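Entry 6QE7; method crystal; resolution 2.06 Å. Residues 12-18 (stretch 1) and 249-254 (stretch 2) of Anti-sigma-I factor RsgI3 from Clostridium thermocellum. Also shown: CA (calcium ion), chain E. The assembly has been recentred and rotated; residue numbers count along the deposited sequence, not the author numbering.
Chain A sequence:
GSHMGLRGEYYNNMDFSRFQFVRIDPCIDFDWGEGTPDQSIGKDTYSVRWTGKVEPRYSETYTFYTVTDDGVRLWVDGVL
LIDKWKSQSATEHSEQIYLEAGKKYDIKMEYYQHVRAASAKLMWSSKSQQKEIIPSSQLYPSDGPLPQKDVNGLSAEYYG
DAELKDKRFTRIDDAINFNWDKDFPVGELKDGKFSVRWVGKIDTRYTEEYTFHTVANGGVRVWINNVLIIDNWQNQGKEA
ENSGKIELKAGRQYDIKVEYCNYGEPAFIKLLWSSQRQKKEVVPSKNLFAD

Stretch 1 12-18: NNMDFSR
Stretch 2, residues 249-254: KAGRQY

How does a stretch with no helix or strand hold a fixed shape at the start of this contact? Residues 12-18 form a loop that closes on itself: Asn12 N donates to Arg18 O at 2.8 Å and Asn13 N to Ser17 O at 3.2 Å. Asn12 (phi/psi -92/-2) does not touch residues 249-254. Instead Asn12 O binds the calcium ion at 2.3 Å. Asn12 OD1 accepts from water 1 at 2.8 Å, and that water is a further calcium ligand.

What do Asn13 and Met14 offer to Gly251? The CA atoms of Asn13 and Gly251 lie 4.7 Å apart, the tightest point of a register that runs on to Ser17 and Gln253, so both stretches advance in the same sense. Asn13, at -110/169, points its CB toward the other stretch, with Asn13 CB 3.4 Å from Gly251 O. Its buried amide (chi1 m, chi2 -16°) has work at both ends: Asn13 ND2 donates to Ser17 OG at 2.9 Å, while Asn13 OD1 accepts from calcium-bound water 2 at 2.8 Å. Met14 (-95/4) then gives Met14 N to Gly251 O, a nearly straight hydrogen bond of 2.9 Å and 176°. Its side chain leaves sideways, but the p, t, t rotamer brings Met14 CE to 3.7 Å from Ala250 O. Glycine suits position 251 because at 95/6 a CB would be jammed against the preceding carbonyl O.

How does Asp15 extend the grip to Gln253? At -123/35 with chi1 p and chi2 -11°, Asp15 points toward stretch 2 and uses both carboxylate oxygens. Asp15 OD2 accepts from Gln253 N at 3.0 Å and 176°, passes 3.5 Å from Arg252 CB, and accepts from water 3 at 2.4 Å; that water also donates to Gln253 O at 3.0 Å. Asp15 OD1 accepts from Ser17 OG at 2.7 Å, so one short acidic side chain joins the loop's interior to the neighbouring backbone. Arg252 (-144/159) points away overall, its p, t, m side chain folding so that Arg252 NH2 donates to Gln253 O at 3.2 Å.

What finishes the contact after Phe16? Phe16, at 62/38 with chi1 m, points away and takes no part. Ser17 (-122/166, chi1 p) turns back toward stretch 2, packing Ser17 CB 3.2 Å from Gln253 CD, although the CA atoms of Ser17 and Gln253 are 7.1 Å apart. Gln253 (-91/144) reaches across with an m, t side chain, and Gln253 CG lies 4.1 Å from Asn13 ND2. The serine hydroxyl links Asn13 to Asp15. The two stretches together bury 344 Å².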

ATOM      1  N   ASN A  12       0.586   8.240   0.771  1.00 28.86           N
ATOM      2  CA  ASN A  12       0.806   8.734  -0.617  1.00 27.01           C
ATOM      3  C   ASN A  12       0.354   7.740  -1.683  1.00 23.96           C
ATOM      4  O   ASN A  12       0.476   8.085  -2.888  1.00 22.58           O
ATOM      5  CB  ASN A  12       2.290   9.070  -0.861  1.00 27.55           C
ATOM      6  CG  ASN A  12       2.524  10.548  -0.702  1.00 29.91           C
ATOM      7  OD1 ASN A  12       1.763  11.314  -1.273  1.00 29.34           O
ATOM      8  ND2 ASN A  12       3.510  10.967   0.092  1.00 28.11           N
ATOM      9  N   ASN A  13      -0.130   6.568  -1.286  1.00 26.17           N
ATOM     10  CA  ASN A  13      -0.892   5.622  -2.149  1.00 26.32           C
ATOM     11  C   ASN A  13      -2.365   5.616  -1.670  1.00 27.14           C
ATOM     12  O   ASN A  13      -2.645   6.074  -0.519  1.00 29.55           O
ATOM     13  CB  ASN A  13      -0.245   4.233  -2.086  1.00 26.83           C
ATOM     14  CG  ASN A  13       0.904   4.051  -3.065  1.00 28.65           C
ATOM     15  OD1 ASN A  13       1.061   4.826  -4.007  1.00 25.66           O
ATOM     16  ND2 ASN A  13       1.633   2.947  -2.942  1.00 29.99           N
ATOM     17  N   MET A  14      -3.269   5.017  -2.445  1.00 26.65           N
ATOM     18  CA  MET A  14      -4.730   5.031  -2.180  1.00 28.81           C
ATOM     19  C   MET A  14      -5.150   3.779  -1.430  1.00 27.45           C
ATOM     20  O   MET A  14      -6.323   3.642  -1.100  1.00 26.59           O
ATOM     21  CB  MET A  14      -5.501   5.247  -3.483  1.00 31.61           C
ATOM     22  CG  MET A  14      -5.640   4.083  -4.441  1.00 39.00           C
ATOM     23  SD  MET A  14      -6.245   5.134  -5.896  1.00 46.45           S
ATOM     24  CE  MET A  14      -6.001   3.944  -7.237  1.00 57.36           C
ATOM     25  N   ASP A  15      -4.185   2.925  -1.066  1.00 30.08           N
ATOM     26  CA  ASP A  15      -4.491   1.688  -0.312  1.00 26.26           C
ATOM     27  C   ASP A  15      -3.712   1.630   0.984  1.00 24.83           C
ATOM     28  O   ASP A  15      -3.305   0.504   1.353  1.00 29.66           O
ATOM     29  CB  ASP A  15      -4.065   0.454  -1.106  1.00 33.89           C
ATOM     30  CG  ASP A  15      -2.557   0.435  -1.423  1.00 26.98           C
ATOM     31  OD1 ASP A  15      -1.845   1.486  -1.219  1.00 29.05           O
ATOM     32  OD2 ASP A  15      -2.113  -0.631  -1.860  1.00 30.61           O
ATOM     33  N   PHE A  16      -3.463   2.750   1.649  1.00 23.52           N
ATOM     34  CA  PHE A  16      -2.884   2.769   3.011  1.00 25.82           C
ATOM     35  C   PHE A  16      -1.501   2.140   2.940  1.00 29.87           C
ATOM     36  O   PHE A  16      -1.127   1.455   3.872  1.00 31.18           O
ATOM     37  CB  PHE A  16      -3.753   2.031   4.044  1.00 28.35           C
ATOM     38  CG  PHE A  16      -5.163   2.587   4.028  1.00 28.40           C
ATOM     39  CD1 PHE A  16      -5.403   3.843   4.523  1.00 24.75           C
ATOM     40  CD2 PHE A  16      -6.187   1.903   3.405  1.00 30.29           C
ATOM     41  CE1 PHE A  16      -6.675   4.385   4.477  1.00 26.35           C
ATOM     42  CE2 PHE A  16      -7.458   2.447   3.325  1.00 32.13           C
ATOM     43  CZ  PHE A  16      -7.683   3.700   3.851  1.00 29.82           C
ATOM     44  N   SER A  17      -0.772   2.397   1.868  1.00 26.94           N
ATOM     45  CA  SER A  17       0.691   2.180   1.771  1.00 27.24           C
ATOM     46  C   SER A  17       1.333   3.517   1.428  1.00 25.51           C
ATOM     47  O   SER A  17       0.594   4.521   1.019  1.00 29.02           O
ATOM     48  CB  SER A  17       1.066   1.099   0.765  1.00 26.49           C
ATOM     49  OG  SER A  17       0.723   1.532  -0.561  1.00 25.98           O
ATOM     50  N   ARG A  18       2.644   3.561   1.594  1.00 28.01           N
ATOM     51  CA  ARG A  18       3.479   4.788   1.512  1.00 30.01           C
ATOM     52  C   ARG A  18       2.994   5.794   2.550  1.00 27.95           C
ATOM     53  O   ARG A  18       2.658   6.941   2.215  1.00 26.57           O
ATOM     54  CB  ARG A  18       3.391   5.372   0.112  1.00 30.20           C
ATOM     55  CG  ARG A  18       4.397   4.765  -0.839  1.00 33.99           C
ATOM     56  CD  ARG A  18       4.193   5.455  -2.153  1.00 32.99           C
ATOM     57  NE  ARG A  18       4.873   4.793  -3.236  1.00 38.02           N
ATOM     58  CZ  ARG A  18       6.166   4.931  -3.514  1.00 44.73           C
ATOM     59  NH1 ARG A  18       6.958   5.656  -2.733  1.00 46.83           N
ATOM     60  NH2 ARG A  18       6.659   4.342  -4.586  1.00 37.54           N
ATOM     61  N   LYS A 249      -2.492  -0.915 -11.751  1.00 33.09           N
ATOM     62  CA  LYS A 249      -2.930   0.469 -11.540  1.00 32.21           C
ATOM     63  C   LYS A 249      -1.841   1.225 -10.771  1.00 29.12           C
ATOM     64  O   LYS A 249      -1.301   0.702  -9.802  1.00 31.90           O
ATOM     65  CB  LYS A 249      -4.276   0.436 -10.828  1.00 34.96           C
ATOM     66  CG  LYS A 249      -5.440  -0.202 -11.598  1.00 39.35           C
ATOM     67  CD  LYS A 249      -6.732  -0.151 -10.753  1.00 41.28           C
ATOM     68  CE  LYS A 249      -7.960  -0.781 -11.379  1.00 45.04           C
ATOM     69  NZ  LYS A 249      -9.032  -0.962 -10.359  1.00 44.07           N
ATOM     70  N   ALA A 250      -1.592   2.478 -11.111  1.00 30.63           N
ATOM     71  CA  ALA A 250      -0.771   3.376 -10.269  1.00 29.18           C
ATOM     72  C   ALA A 250      -1.502   3.608  -8.954  1.00 28.53           C
ATOM     73  O   ALA A 250      -2.743   3.599  -8.917  1.00 31.77           O
ATOM     74  CB  ALA A 250      -0.526   4.667 -10.989  1.00 32.40           C
ATOM     75  N   GLY A 251      -0.747   3.843  -7.923  1.00 32.70           N
ATOM     76  CA  GLY A 251      -1.268   4.351  -6.661  1.00 31.24           C
ATOM     77  C   GLY A 251      -1.561   3.244  -5.685  1.00 33.12           C
ATOM     78  O   GLY A 251      -2.220   3.548  -4.716  1.00 32.75           O
ATOM     79  N   ARG A 252      -1.234   1.982  -5.976  1.00 31.96           N
ATOM     80  CA  ARG A 252      -1.454   0.879  -5.013  1.00 29.46           C
ATOM     81  C   ARG A 252      -0.316  -0.148  -5.117  1.00 32.36           C
ATOM     82  O   ARG A 252       0.264  -0.191  -6.121  1.00 32.39           O
ATOM     83  CB  ARG A 252      -2.823   0.214  -5.211  1.00 38.22           C
ATOM     84  CG  ARG A 252      -3.141  -0.222  -6.633  1.00 43.66           C
ATOM     85  CD  ARG A 252      -4.123  -1.375  -6.671  1.00 49.15           C
ATOM     86  NE  ARG A 252      -3.585  -2.599  -6.040  1.00 59.16           N
ATOM     87  CZ  ARG A 252      -4.232  -3.779  -5.920  1.00 54.13           C
ATOM     88  NH1 ARG A 252      -5.467  -3.958  -6.384  1.00 51.21           N
ATOM     89  NH2 ARG A 252      -3.637  -4.785  -5.304  1.00 44.93           N
ATOM     90  N   GLN A 253      -0.111  -0.959  -4.076  1.00 28.77           N
ATOM     91  CA  GLN A 253       0.922  -1.988  -3.925  1.00 36.45           C
ATOM     92  C   GLN A 253       0.338  -3.283  -4.452  1.00 33.88           C
ATOM     93  O   GLN A 253      -0.887  -3.504  -4.286  1.00 29.97           O
ATOM     94  CB  GLN A 253       1.300  -2.142  -2.453  1.00 35.14           C
ATOM     95  CG  GLN A 253       2.163  -1.029  -1.894  1.00 37.24           C
ATOM     96  CD  GLN A 253       2.567  -1.448  -0.512  1.00 37.79           C
ATOM     97  OE1 GLN A 253       1.872  -2.213   0.219  1.00 41.16           O
ATOM     98  NE2 GLN A 253       3.753  -1.022  -0.190  1.00 34.28           N
ATOM     99  N   TYR A 254       1.199  -4.067  -5.079  1.00 28.87           N
ATOM    100  CA  TYR A 254       0.899  -5.430  -5.526  1.00 30.65           C
ATOM    101  C   TYR A 254       1.973  -6.323  -4.928  1.00 28.26           C
ATOM    102  O   TYR A 254       3.137  -5.893  -4.657  1.00 30.10           O
ATOM    103  CB  TYR A 254       0.894  -5.557  -7.040  1.00 28.09           C
ATOM    104  CG  TYR A 254      -0.133  -4.771  -7.751  1.00 28.48           C
ATOM    105  CD1 TYR A 254       0.055  -3.447  -8.092  1.00 27.84           C
ATOM    106  CD2 TYR A 254      -1.359  -5.353  -8.026  1.00 29.80           C
ATOM    107  CE1 TYR A 254      -0.931  -2.755  -8.783  1.00 28.29           C
ATOM    108  CE2 TYR A 254      -2.362  -4.659  -8.661  1.00 25.74           C
ATOM    109  CZ  TYR A 254      -2.161  -3.338  -9.004  1.00 29.06           C
ATOM    110  OH  TYR A 254      -3.157  -2.658  -9.637  1.00 29.43           O
TER
HETATM  111 CA    CA E 402      -0.161   9.139  -4.793  1.00 27.77          CA
HETATM  112  O   HOH W   1      -0.155  11.064  -3.274  1.00 28.46           O
HETATM  113  O   HOH W   2       1.029   7.154  -5.533  1.00 28.63           O
HETATM  114  O   HOH W   3      -3.304  -2.588  -2.682  1.00 49.33           O
HETATM  115  O   HOH W   4       2.265   9.600  -4.714  1.00 28.26           O
HETATM  116  O   HOH W   5       0.318  10.624  -6.678  1.00 25.57           O